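Local coordinates for protein titin (Homo sapiens, PDB 2A38) that probably anchors the giant titin filament in the sarcomeric Z-disc of muscle through the pair of immunoglobulin domains at its N-terminus, at residues A[75-80]-A[90-95]; A[101-106]-A[180-185]; A[126-131]-A[155-160]. All blocks are in the same frame, centred on the assembly; numbering follows the deposited sequence.

Contact 1: residues A[75-80]-A[90-95]; sequences SGRYSL and TSTAEL
Strands 76-84 and 87-98 form an antiparallel hairpin, and residues 76-80 lie against 90-95 with six backbone hydrogen bonds between Gly76, Tyr78, Leu80 and Leu95, Ala93, Ser91. The straightest is Ala93 N to Tyr78 O, 2.9 Å with 175° at the hydrogen, and CA-H...O contacts fill the non-hydrogen-bonded pairs between. Packing is dense on the face carrying Tyr78, Leu80, Ala93 and Leu95. With CG anti to its carbonyl carbon (chi1 -74°), Tyr78 lays its ring alongside Leu95 so that the two point the same way, CE1 meeting Leu95 CD2 at 3.8 Å. Gly76 O sits at the ring edge in its plane, and the ring of Phe25, from the facing sheet, meets that of Tyr78 in the core. The reverse face, with Arg77, Ser79, Thr92 and Glu94, is looser. Here the extended Arg77 chain crosses Thr92 obliquely, its CD just 4.2 Å from Thr92 CG2. Its charge stays apart from that of Glu94, with Arg77 NE 5.7 Å from Glu94 OE1. Gly76 adopts backbone angles at which a CB would jam against the carbonyl of Ser75, so glycine fits this strand start. The phenol of Tyr78 turns back to bond Asn74 O, four residues earlier: the tyrosine corner characteristic of strand F in immunoglobulin domains.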
ATOM      1  N   SER A  75      -1.528  -9.951  10.600  1.00 37.55           N
ATOM      2  CA  SER A  75      -2.362  -9.851  11.786  1.00 36.99           C
ATOM      3  C   SER A  75      -2.355 -11.185  12.541  1.00 36.00           C
ATOM      4  O   SER A  75      -1.847 -12.189  12.046  1.00 34.23           O
ATOM      5  CB  SER A  75      -3.788  -9.442  11.398  1.00 36.81           C
ATOM      6  OG  SER A  75      -4.364 -10.370  10.505  1.00 38.71           O
ATOM      7  N   GLY A  76      -2.905 -11.190  13.749  1.00 35.64           N
ATOM      8  CA  GLY A  76      -2.932 -12.409  14.533  1.00 34.74           C
ATOM      9  C   GLY A  76      -2.353 -12.164  15.905  1.00 35.04           C
ATOM     10  O   GLY A  76      -2.186 -11.009  16.308  1.00 34.34           O
ATOM     11  N   ARG A  77      -2.045 -13.242  16.624  1.00 34.80           N
ATOM     12  CA  ARG A  77      -1.480 -13.125  17.961  1.00 34.01           C
ATOM     13  C   ARG A  77       0.029 -13.139  17.973  1.00 31.15           C
ATOM     14  O   ARG A  77       0.660 -14.031  17.413  1.00 31.73           O
ATOM     15  CB  ARG A  77      -1.955 -14.255  18.858  1.00 37.48           C
ATOM     16  CG  ARG A  77      -3.383 -14.145  19.283  1.00 45.83           C
ATOM     17  CD  ARG A  77      -3.646 -15.092  20.431  1.00 52.04           C
ATOM     18  NE  ARG A  77      -5.025 -15.007  20.894  1.00 58.55           N
ATOM     19  CZ  ARG A  77      -5.468 -15.575  22.012  1.00 62.46           C
ATOM     20  NH1 ARG A  77      -4.633 -16.267  22.783  1.00 64.18           N
ATOM     21  NH2 ARG A  77      -6.747 -15.454  22.357  1.00 64.52           N
ATOM     22  N   TYR A  78       0.601 -12.136  18.621  1.00 27.80           N
ATOM     23  CA  TYR A  78       2.042 -12.035  18.759  1.00 25.43           C
ATOM     24  C   TYR A  78       2.325 -12.094  20.249  1.00 23.67           C
ATOM     25  O   TYR A  78       1.631 -11.457  21.041  1.00 22.79           O
ATOM     26  CB  TYR A  78       2.554 -10.708  18.212  1.00 26.00           C
ATOM     27  CG  TYR A  78       2.565 -10.639  16.710  1.00 28.45           C
ATOM     28  CD1 TYR A  78       1.370 -10.588  15.977  1.00 28.82           C
ATOM     29  CD2 TYR A  78       3.774 -10.637  16.012  1.00 29.00           C
ATOM     30  CE1 TYR A  78       1.387 -10.540  14.586  1.00 29.33           C
ATOM     31  CE2 TYR A  78       3.804 -10.588  14.631  1.00 29.94           C
ATOM     32  CZ  TYR A  78       2.613 -10.541  13.925  1.00 29.87           C
ATOM     33  OH  TYR A  78       2.670 -10.501  12.560  1.00 32.15           O
ATOM     34  N   SER A  79       3.331 -12.863  20.635  1.00 20.08           N
ATOM     35  CA  SER A  79       3.673 -12.963  22.036  1.00 19.28           C
ATOM     36  C   SER A  79       5.163 -12.838  22.239  1.00 16.77           C
ATOM     37  O   SER A  79       5.953 -13.110  21.350  1.00 17.66           O
ATOM     38  CB  SER A  79       3.170 -14.278  22.622  1.00 21.41           C
ATOM     39  OG  SER A  79       3.798 -15.373  21.994  1.00 28.39           O
ATOM     40  N   LEU A  80       5.531 -12.418  23.434  1.00 16.78           N
ATOM     41  CA  LEU A  80       6.918 -12.224  23.816  1.00 15.51           C
ATOM     42  C   LEU A  80       7.215 -13.077  25.051  1.00 15.43           C
ATOM     43  O   LEU A  80       6.507 -12.974  26.048  1.00 17.62           O
ATOM     44  CB  LEU A  80       7.118 -10.744  24.134  1.00 14.74           C
ATOM     45  CG  LEU A  80       8.465 -10.223  24.627  1.00 15.68           C
ATOM     46  CD1 LEU A  80       9.522 -10.491  23.586  1.00 15.75           C
ATOM     47  CD2 LEU A  80       8.349  -8.725  24.888  1.00 15.30           C
ATOM     48  N   THR A  90       5.512 -14.421  29.913  1.00 16.16           N
ATOM     49  CA  THR A  90       5.015 -14.277  28.558  1.00 17.34           C
ATOM     50  C   THR A  90       3.993 -13.155  28.532  1.00 15.92           C
ATOM     51  O   THR A  90       3.269 -12.952  29.498  1.00 15.02           O
ATOM     52  CB  THR A  90       4.343 -15.573  28.082  1.00 21.01           C
ATOM     53  OG1 THR A  90       5.329 -16.604  27.984  1.00 25.24           O
ATOM     54  CG2 THR A  90       3.686 -15.379  26.731  1.00 24.24           C
ATOM     55  N   SER A  91       3.960 -12.416  27.431  1.00 16.22           N
ATOM     56  CA  SER A  91       3.014 -11.326  27.242  1.00 15.51           C
ATOM     57  C   SER A  91       2.494 -11.510  25.829  1.00 17.68           C
ATOM     58  O   SER A  91       3.276 -11.647  24.903  1.00 17.66           O
ATOM     59  CB  SER A  91       3.720  -9.982  27.366  1.00 16.67           C
ATOM     60  OG  SER A  91       2.790  -8.911  27.311  1.00 20.98           O
ATOM     61  N   THR A  92       1.177 -11.533  25.659  1.00 19.70           N
ATOM     62  CA  THR A  92       0.591 -11.729  24.339  1.00 20.15           C
ATOM     63  C   THR A  92      -0.404 -10.627  23.976  1.00 22.18           C
ATOM     64  O   THR A  92      -1.191 -10.179  24.814  1.00 19.68           O
ATOM     65  CB  THR A  92      -0.113 -13.106  24.259  1.00 22.85           C
ATOM     66  OG1 THR A  92       0.866 -14.150  24.366  1.00 25.33           O
ATOM     67  CG2 THR A  92      -0.861 -13.266  22.943  1.00 23.06           C
ATOM     68  N   ALA A  93      -0.349 -10.189  22.717  1.00 23.28           N
ATOM     69  CA  ALA A  93      -1.240  -9.148  22.201  1.00 24.43           C
ATOM     70  C   ALA A  93      -1.678  -9.531  20.797  1.00 25.10           C
ATOM     71  O   ALA A  93      -1.119 -10.437  20.187  1.00 23.50           O
ATOM     72  CB  ALA A  93      -0.529  -7.794  22.172  1.00 24.16           C
ATOM     73  N   GLU A  94      -2.676  -8.833  20.277  1.00 27.98           N
ATOM     74  CA  GLU A  94      -3.164  -9.143  18.945  1.00 31.28           C
ATOM     75  C   GLU A  94      -2.942  -7.992  17.971  1.00 30.87           C
ATOM     76  O   GLU A  94      -3.069  -6.819  18.330  1.00 29.65           O
ATOM     77  CB  GLU A  94      -4.648  -9.484  19.008  1.00 35.11           C
ATOM     78  CG  GLU A  94      -5.213  -9.974  17.698  1.00 43.64           C
ATOM     79  CD  GLU A  94      -6.729  -9.847  17.634  1.00 49.64           C
ATOM     80  OE1 GLU A  94      -7.410 -10.355  18.559  1.00 53.26           O
ATOM     81  OE2 GLU A  94      -7.240  -9.238  16.659  1.00 51.75           O
ATOM     82  N   LEU A  95      -2.586  -8.334  16.738  1.00 30.95           N
ATOM     83  CA  LEU A  95      -2.375  -7.332  15.703  1.00 32.10           C
ATOM     84  C   LEU A  95      -3.540  -7.414  14.711  1.00 33.39           C
ATOM     85  O   LEU A  95      -3.773  -8.455  14.100  1.00 32.47           O
ATOM     86  CB  LEU A  95      -1.052  -7.581  14.971  1.00 30.77           C
ATOM     87  CG  LEU A  95      -0.810  -6.737  13.711  1.00 30.48           C
ATOM     88  CD1 LEU A  95      -0.789  -5.265  14.070  1.00 30.05           C
ATOM     89  CD2 LEU A  95       0.501  -7.139  13.058  1.00 29.20           C
TER

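Contact 2: residues A[101-106]-A[180-185]; sequences TAPPNF and NSVGRA
A chi1 of 72° wedges Asn180 CG between its own backbone N and carbonyl carbon, and a chi2 of -1° turns the amide so that ND2 faces strand 102-106. The amide thereby links the F-G hairpin turn of the second immunoglobulin domain, a type I turn from Asn180 to Gly183, to the domain's first strand. Asn180 ND2 donates to Ala102 O at 2.8 Å; the acceptor lies in the amide plane, and the same nitrogen also bonds Pro131 O. OD1 points back into the turn and takes weak bonds from Val182 N and Gly183 N, so both ends of the amide are engaged and its rotation is held. Pro104 crosses the amide obliquely, and its CD comes up against two carbonyl oxygens lying on the same side of it, 3.2 Å from Asn180 OD1 and 3.3 Å from Gly183 O. At Gly183 a side chain would point at the first strand and run into Pro103 CB, so the missing CB allows the close approach. Val182, with CG1 anti to its carbonyl carbon, straddles the entry to the strand: CG2 rests 3.4 Å from Ala102 O while CG1 reaches Thr101 CB. The strand segments run nearly parallel, 6° apart, yet belong to different sheets, and side chains bridge them along one margin of the sandwich. Farther in, Ala185 CB lies 3.4 Å from Pro104 O and touches Phe106 CE1 at 3.6 Å, with Ala185 C in plane at the ring edge.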
ATOM      1  N   THR A 101      -7.517   1.908   1.603  1.00 32.60           N
ATOM      2  CA  THR A 101      -8.214   2.324   0.393  1.00 30.94           C
ATOM      3  C   THR A 101      -7.869   3.767   0.046  1.00 28.87           C
ATOM      4  O   THR A 101      -7.493   4.560   0.911  1.00 31.00           O
ATOM      5  CB  THR A 101      -9.750   2.201   0.534  1.00 32.07           C
ATOM      6  OG1 THR A 101     -10.188   2.913   1.700  1.00 33.45           O
ATOM      7  CG2 THR A 101     -10.164   0.737   0.630  1.00 32.14           C
ATOM      8  N   ALA A 102      -8.001   4.096  -1.232  1.00 26.17           N
ATOM      9  CA  ALA A 102      -7.711   5.431  -1.738  1.00 24.37           C
ATOM     10  C   ALA A 102      -8.535   5.616  -3.002  1.00 23.33           C
ATOM     11  O   ALA A 102      -8.575   4.732  -3.849  1.00 24.05           O
ATOM     12  CB  ALA A 102      -6.229   5.556  -2.063  1.00 21.98           C
ATOM     13  N   PRO A 103      -9.216   6.760  -3.142  1.00 22.85           N
ATOM     14  CA  PRO A 103     -10.018   6.968  -4.352  1.00 22.29           C
ATOM     15  C   PRO A 103      -9.092   7.142  -5.554  1.00 22.21           C
ATOM     16  O   PRO A 103      -7.895   7.391  -5.389  1.00 21.55           O
ATOM     17  CB  PRO A 103     -10.797   8.236  -4.030  1.00 22.10           C
ATOM     18  CG  PRO A 103      -9.801   9.011  -3.210  1.00 22.13           C
ATOM     19  CD  PRO A 103      -9.228   7.959  -2.285  1.00 21.98           C
ATOM     20  N   PRO A 104      -9.627   7.003  -6.781  1.00 21.84           N
ATOM     21  CA  PRO A 104      -8.787   7.163  -7.972  1.00 20.61           C
ATOM     22  C   PRO A 104      -8.208   8.575  -8.017  1.00 19.68           C
ATOM     23  O   PRO A 104      -8.890   9.555  -7.729  1.00 19.06           O
ATOM     24  CB  PRO A 104      -9.758   6.900  -9.114  1.00 20.59           C
ATOM     25  CG  PRO A 104     -10.775   5.971  -8.485  1.00 21.31           C
ATOM     26  CD  PRO A 104     -10.999   6.620  -7.157  1.00 21.45           C
ATOM     27  N   ASN A 105      -6.943   8.669  -8.386  1.00 19.69           N
ATOM     28  CA  ASN A 105      -6.275   9.948  -8.448  1.00 18.94           C
ATOM     29  C   ASN A 105      -5.448  10.061  -9.722  1.00 18.58           C
ATOM     30  O   ASN A 105      -4.740   9.128 -10.093  1.00 17.31           O
ATOM     31  CB  ASN A 105      -5.379  10.100  -7.228  1.00 21.86           C
ATOM     32  CG  ASN A 105      -4.589  11.385  -7.246  1.00 25.16           C
ATOM     33  OD1 ASN A 105      -5.156  12.470  -7.399  1.00 29.35           O
ATOM     34  ND2 ASN A 105      -3.271  11.275  -7.086  1.00 26.13           N
ATOM     35  N   PHE A 106      -5.557  11.196 -10.406  1.00 17.07           N
ATOM     36  CA  PHE A 106      -4.787  11.402 -11.622  1.00 17.87           C
ATOM     37  C   PHE A 106      -3.466  12.073 -11.304  1.00 19.67           C
ATOM     38  O   PHE A 106      -3.420  13.277 -11.064  1.00 19.61           O
ATOM     39  CB  PHE A 106      -5.552  12.269 -12.615  1.00 16.64           C
ATOM     40  CG  PHE A 106      -6.679  11.558 -13.280  1.00 16.01           C
ATOM     41  CD1 PHE A 106      -7.969  11.667 -12.793  1.00 14.21           C
ATOM     42  CD2 PHE A 106      -6.441  10.724 -14.363  1.00 15.50           C
ATOM     43  CE1 PHE A 106      -9.001  10.951 -13.376  1.00 16.30           C
ATOM     44  CE2 PHE A 106      -7.469  10.009 -14.945  1.00 14.60           C
ATOM     45  CZ  PHE A 106      -8.746  10.120 -14.454  1.00 12.85           C
ATOM     46  N   ASN A 180     -13.296   3.212  -8.512  1.00 13.01           N
ATOM     47  CA  ASN A 180     -12.992   2.081  -7.648  1.00 13.73           C
ATOM     48  C   ASN A 180     -14.045   2.147  -6.553  1.00 14.72           C
ATOM     49  O   ASN A 180     -14.898   3.039  -6.579  1.00 14.30           O
ATOM     50  CB  ASN A 180     -11.536   2.070  -7.134  1.00 11.39           C
ATOM     51  CG  ASN A 180     -11.245   3.124  -6.102  1.00 11.29           C
ATOM     52  OD1 ASN A 180     -12.098   3.921  -5.740  1.00 12.63           O
ATOM     53  ND2 ASN A 180     -10.011   3.128  -5.616  1.00  9.34           N
ATOM     54  N   SER A 181     -14.032   1.196  -5.630  1.00 15.24           N
ATOM     55  CA  SER A 181     -15.047   1.149  -4.581  1.00 14.83           C
ATOM     56  C   SER A 181     -15.181   2.414  -3.742  1.00 14.70           C
ATOM     57  O   SER A 181     -16.256   2.694  -3.207  1.00 14.16           O
ATOM     58  CB  SER A 181     -14.784  -0.042  -3.653  1.00 16.66           C
ATOM     59  OG  SER A 181     -13.548   0.115  -2.970  1.00 19.47           O
ATOM     60  N   VAL A 182     -14.106   3.179  -3.609  1.00 13.53           N
ATOM     61  CA  VAL A 182     -14.184   4.378  -2.798  1.00 15.79           C
ATOM     62  C   VAL A 182     -14.396   5.694  -3.522  1.00 15.34           C
ATOM     63  O   VAL A 182     -14.584   6.719  -2.874  1.00 17.56           O
ATOM     64  CB  VAL A 182     -12.953   4.517  -1.874  1.00 17.21           C
ATOM     65  CG1 VAL A 182     -13.078   3.529  -0.741  1.00 21.09           C
ATOM     66  CG2 VAL A 182     -11.673   4.268  -2.638  1.00 18.26           C
ATOM     67  N   GLY A 183     -14.383   5.688  -4.849  1.00 14.07           N
ATOM     68  CA  GLY A 183     -14.598   6.940  -5.541  1.00 13.11           C
ATOM     69  C   GLY A 183     -14.459   6.925  -7.046  1.00 13.82           C
ATOM     70  O   GLY A 183     -14.151   5.904  -7.659  1.00 10.56           O
ATOM     71  N   ARG A 184     -14.703   8.088  -7.637  1.00 14.73           N
ATOM     72  CA  ARG A 184     -14.605   8.267  -9.072  1.00 15.95           C
ATOM     73  C   ARG A 184     -13.910   9.589  -9.354  1.00 16.14           C
ATOM     74  O   ARG A 184     -14.149  10.584  -8.681  1.00 15.81           O
ATOM     75  CB  ARG A 184     -15.990   8.291  -9.716  1.00 18.07           C
ATOM     76  CG  ARG A 184     -15.944   8.386 -11.242  1.00 22.77           C
ATOM     77  CD  ARG A 184     -17.315   8.696 -11.803  1.00 24.56           C
ATOM     78  NE  ARG A 184     -17.774   9.993 -11.324  1.00 28.53           N
ATOM     79  CZ  ARG A 184     -19.045  10.375 -11.318  1.00 32.06           C
ATOM     80  NH1 ARG A 184     -19.986   9.547 -11.760  1.00 31.55           N
ATOM     81  NH2 ARG A 184     -19.379  11.586 -10.879  1.00 31.85           N
ATOM     82  N   ALA A 185     -13.043   9.579 -10.353  1.00 15.67           N
ATOM     83  CA  ALA A 185     -12.312  10.761 -10.761  1.00 16.32           C
ATOM     84  C   ALA A 185     -12.416  10.842 -12.281  1.00 16.76           C
ATOM     85  O   ALA A 185     -12.485   9.812 -12.955  1.00 14.15           O
ATOM     86  CB  ALA A 185     -10.860  10.631 -10.344  1.00 15.90           C
TER

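Contact 3: residues A[126-131]-A[155-160]; sequences RVTGIP and EGDLYS
Arg126 opens the contact, paired with Leu158 as an antiparallel non-hydrogen-bonded pair. Its chain leaves the strand with CG anti to the backbone N and then bends at chi3 (-78°), folding the guanidinium over the turn at Glu155 to Leu158. Leu158 CB sits 4.0 Å above one face of that group. Two waters lie at its edge in plane, weakly held by NH1 and NH2, and relay it to Asp157 N and Glu155 O. Asp157 OD2 is too far for a salt bridge at 4.0 Å from Arg126 NH1, with the carboxylate plane nearly perpendicular to the guanidinium. An alanine in place of Arg126 would take away the guanidinium over Leu158 and both water links, and would probably leave the turn less firmly tied to strand 119-130. Next comes Val127, whose N donates to Asp157 O at 2.9 Å and 162°, while its own O lies 3.1 Å from Asp157 CB. Thr128 touches only lightly, its CG2 4.3 Å from Asp157 OD2, and its backbone pairs with Asn105 on the other flank. Gly156, at positive phi, occupies the second position of a type II' turn, so the arrangement is a tight D-E hairpin whose strand E pairs antiparallel with strand B in one sheet of an immunoglobulin I-set sandwich.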
ATOM      1  N   ARG A 126      -1.952   8.976 -15.791  1.00 16.64           N
ATOM      2  CA  ARG A 126      -1.370   8.027 -14.848  1.00 18.03           C
ATOM      3  C   ARG A 126      -2.357   8.048 -13.684  1.00 16.99           C
ATOM      4  O   ARG A 126      -2.615   9.096 -13.106  1.00 14.92           O
ATOM      5  CB  ARG A 126       0.022   8.465 -14.385  1.00 19.84           C
ATOM      6  CG  ARG A 126       0.607   7.511 -13.362  1.00 24.70           C
ATOM      7  CD  ARG A 126       2.024   7.882 -12.978  1.00 29.93           C
ATOM      8  NE  ARG A 126       3.001   7.469 -13.982  1.00 33.79           N
ATOM      9  CZ  ARG A 126       3.362   6.208 -14.204  1.00 35.83           C
ATOM     10  NH1 ARG A 126       2.827   5.219 -13.495  1.00 36.95           N
ATOM     11  NH2 ARG A 126       4.272   5.935 -15.131  1.00 36.53           N
ATOM     12  N   VAL A 127      -2.930   6.893 -13.367  1.00 18.53           N
ATOM     13  CA  VAL A 127      -3.927   6.806 -12.305  1.00 19.44           C
ATOM     14  C   VAL A 127      -3.548   5.851 -11.186  1.00 20.69           C
ATOM     15  O   VAL A 127      -3.030   4.763 -11.433  1.00 21.18           O
ATOM     16  CB  VAL A 127      -5.291   6.327 -12.863  1.00 20.35           C
ATOM     17  CG1 VAL A 127      -6.338   6.350 -11.763  1.00 20.85           C
ATOM     18  CG2 VAL A 127      -5.718   7.191 -14.021  1.00 18.65           C
ATOM     19  N   THR A 128      -3.828   6.262  -9.955  1.00 21.91           N
ATOM     20  CA  THR A 128      -3.557   5.432  -8.787  1.00 22.85           C
ATOM     21  C   THR A 128      -4.844   5.280  -7.986  1.00 22.42           C
ATOM     22  O   THR A 128      -5.807   6.017  -8.196  1.00 21.38           O
ATOM     23  CB  THR A 128      -2.491   6.057  -7.876  1.00 23.43           C
ATOM     24  OG1 THR A 128      -2.905   7.380  -7.500  1.00 26.14           O
ATOM     25  CG2 THR A 128      -1.137   6.112  -8.593  1.00 24.28           C
ATOM     26  N   GLY A 129      -4.846   4.324  -7.066  1.00 21.79           N
ATOM     27  CA  GLY A 129      -6.011   4.085  -6.238  1.00 20.47           C
ATOM     28  C   GLY A 129      -6.035   2.661  -5.719  1.00 20.42           C
ATOM     29  O   GLY A 129      -5.442   1.756  -6.318  1.00 19.82           O
ATOM     30  N   ILE A 130      -6.736   2.466  -4.607  1.00 20.32           N
ATOM     31  CA  ILE A 130      -6.861   1.157  -3.966  1.00 19.72           C
ATOM     32  C   ILE A 130      -8.313   0.999  -3.544  1.00 17.62           C
ATOM     33  O   ILE A 130      -8.807   1.771  -2.727  1.00 17.67           O
ATOM     34  CB  ILE A 130      -5.972   1.077  -2.698  1.00 20.96           C
ATOM     35  CG1 ILE A 130      -4.535   1.470  -3.052  1.00 22.42           C
ATOM     36  CG2 ILE A 130      -6.019  -0.325  -2.115  1.00 20.38           C
ATOM     37  CD1 ILE A 130      -3.658   1.773  -1.852  1.00 24.26           C
ATOM     38  N   PRO A 131      -9.024   0.008  -4.098  1.00 17.79           N
ATOM     39  CA  PRO A 131      -8.591  -0.985  -5.091  1.00 17.86           C
ATOM     40  C   PRO A 131      -8.135  -0.327  -6.389  1.00 17.62           C
ATOM     41  O   PRO A 131      -8.407   0.851  -6.627  1.00 18.26           O
ATOM     42  CB  PRO A 131      -9.851  -1.821  -5.325  1.00 15.99           C
ATOM     43  CG  PRO A 131     -10.623  -1.661  -4.060  1.00 19.28           C
ATOM     44  CD  PRO A 131     -10.438  -0.203  -3.740  1.00 15.73           C
ATOM     45  N   GLU A 155       0.256   0.178 -19.209  1.00 29.29           N
ATOM     46  CA  GLU A 155       1.489  -0.370 -18.658  1.00 32.42           C
ATOM     47  C   GLU A 155       1.504   0.117 -17.232  1.00 31.32           C
ATOM     48  O   GLU A 155       1.972   1.214 -16.947  1.00 31.54           O
ATOM     49  CB  GLU A 155       2.721   0.146 -19.403  1.00 36.87           C
ATOM     50  CG  GLU A 155       3.220  -0.797 -20.499  1.00 44.92           C
ATOM     51  CD  GLU A 155       3.621  -2.173 -19.965  1.00 50.10           C
ATOM     52  OE1 GLU A 155       4.519  -2.241 -19.091  1.00 52.90           O
ATOM     53  OE2 GLU A 155       3.038  -3.185 -20.420  1.00 50.26           O
ATOM     54  N   GLY A 156       0.958  -0.701 -16.340  1.00 31.57           N
ATOM     55  CA  GLY A 156       0.888  -0.327 -14.942  1.00 31.72           C
ATOM     56  C   GLY A 156      -0.213   0.697 -14.732  1.00 31.34           C
ATOM     57  O   GLY A 156      -1.364   0.463 -15.099  1.00 33.21           O
ATOM     58  N   ASP A 157       0.144   1.842 -14.161  1.00 30.25           N
ATOM     59  CA  ASP A 157      -0.819   2.901 -13.902  1.00 29.61           C
ATOM     60  C   ASP A 157      -0.920   3.894 -15.055  1.00 25.59           C
ATOM     61  O   ASP A 157      -1.734   4.810 -15.018  1.00 24.65           O
ATOM     62  CB  ASP A 157      -0.429   3.647 -12.628  1.00 34.90           C
ATOM     63  CG  ASP A 157      -0.066   2.709 -11.504  1.00 41.23           C
ATOM     64  OD1 ASP A 157      -0.736   1.657 -11.374  1.00 45.55           O
ATOM     65  OD2 ASP A 157       0.879   3.027 -10.742  1.00 45.32           O
ATOM     66  N   LEU A 158      -0.097   3.697 -16.077  1.00 22.91           N
ATOM     67  CA  LEU A 158      -0.066   4.586 -17.231  1.00 21.60           C
ATOM     68  C   LEU A 158      -0.938   4.116 -18.398  1.00 20.35           C
ATOM     69  O   LEU A 158      -0.707   3.045 -18.961  1.00 21.18           O
ATOM     70  CB  LEU A 158       1.381   4.737 -17.697  1.00 22.10           C
ATOM     71  CG  LEU A 158       1.743   5.843 -18.685  1.00 24.22           C
ATOM     72  CD1 LEU A 158       1.414   7.212 -18.098  1.00 25.15           C
ATOM     73  CD2 LEU A 158       3.233   5.745 -18.987  1.00 26.37           C
ATOM     74  N   TYR A 159      -1.938   4.920 -18.754  1.00 18.60           N
ATOM     75  CA  TYR A 159      -2.835   4.605 -19.863  1.00 17.21           C
ATOM     76  C   TYR A 159      -2.623   5.643 -20.941  1.00 18.33           C
ATOM     77  O   TYR A 159      -2.453   6.826 -20.652  1.00 17.71           O
ATOM     78  CB  TYR A 159      -4.306   4.645 -19.438  1.00 17.44           C
ATOM     79  CG  TYR A 159      -4.712   3.585 -18.452  1.00 18.57           C
ATOM     80  CD1 TYR A 159      -4.349   3.679 -17.107  1.00 19.33           C
ATOM     81  CD2 TYR A 159      -5.476   2.489 -18.858  1.00 17.89           C
ATOM     82  CE1 TYR A 159      -4.743   2.711 -16.184  1.00 21.25           C
ATOM     83  CE2 TYR A 159      -5.878   1.516 -17.950  1.00 20.26           C
ATOM     84  CZ  TYR A 159      -5.510   1.632 -16.613  1.00 22.62           C
ATOM     85  OH  TYR A 159      -5.924   0.676 -15.703  1.00 24.95           O
ATOM     86  N   SER A 160      -2.636   5.197 -22.187  1.00 19.13           N
ATOM     87  CA  SER A 160      -2.428   6.101 -23.295  1.00 22.29           C
ATOM     88  C   SER A 160      -3.428   5.868 -24.404  1.00 21.33           C
ATOM     89  O   SER A 160      -3.898   4.750 -24.610  1.00 22.58           O
ATOM     90  CB  SER A 160      -1.021   5.916 -23.863  1.00 25.38           C
ATOM     91  OG  SER A 160      -0.048   5.975 -22.831  1.00 31.72           O
TER
HETATM   92  O   HOH W   1       3.007   1.878 -13.001  1.00 35.67           O
HETATM   93  O   HOH W   2       4.095   2.496 -15.480  1.00 37.64           O

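Contact 1 lies in the first immunoglobulin domain and contacts 2 and 3 in the second, so contact 1 precedes the other two along the tandem. The centres of contacts 1 and 2 are 34 Å apart, and strands 87-98 and 102-106, one from each, are consecutive across the interdomain connection. Contacts 2 and 3 are close neighbours, with centres 11 Å apart, and contact 3 is nested inside the chain loop that contact 2 closes. They meet where strands 102-106 and 119-130 pair: Ala102 N lies 2.9 Å from Ile130 O, a probable hydrogen bond. The cadmium ion, bound by Glu26 and His28, belongs to the first domain, about 11 Å from the side chain of Leu80.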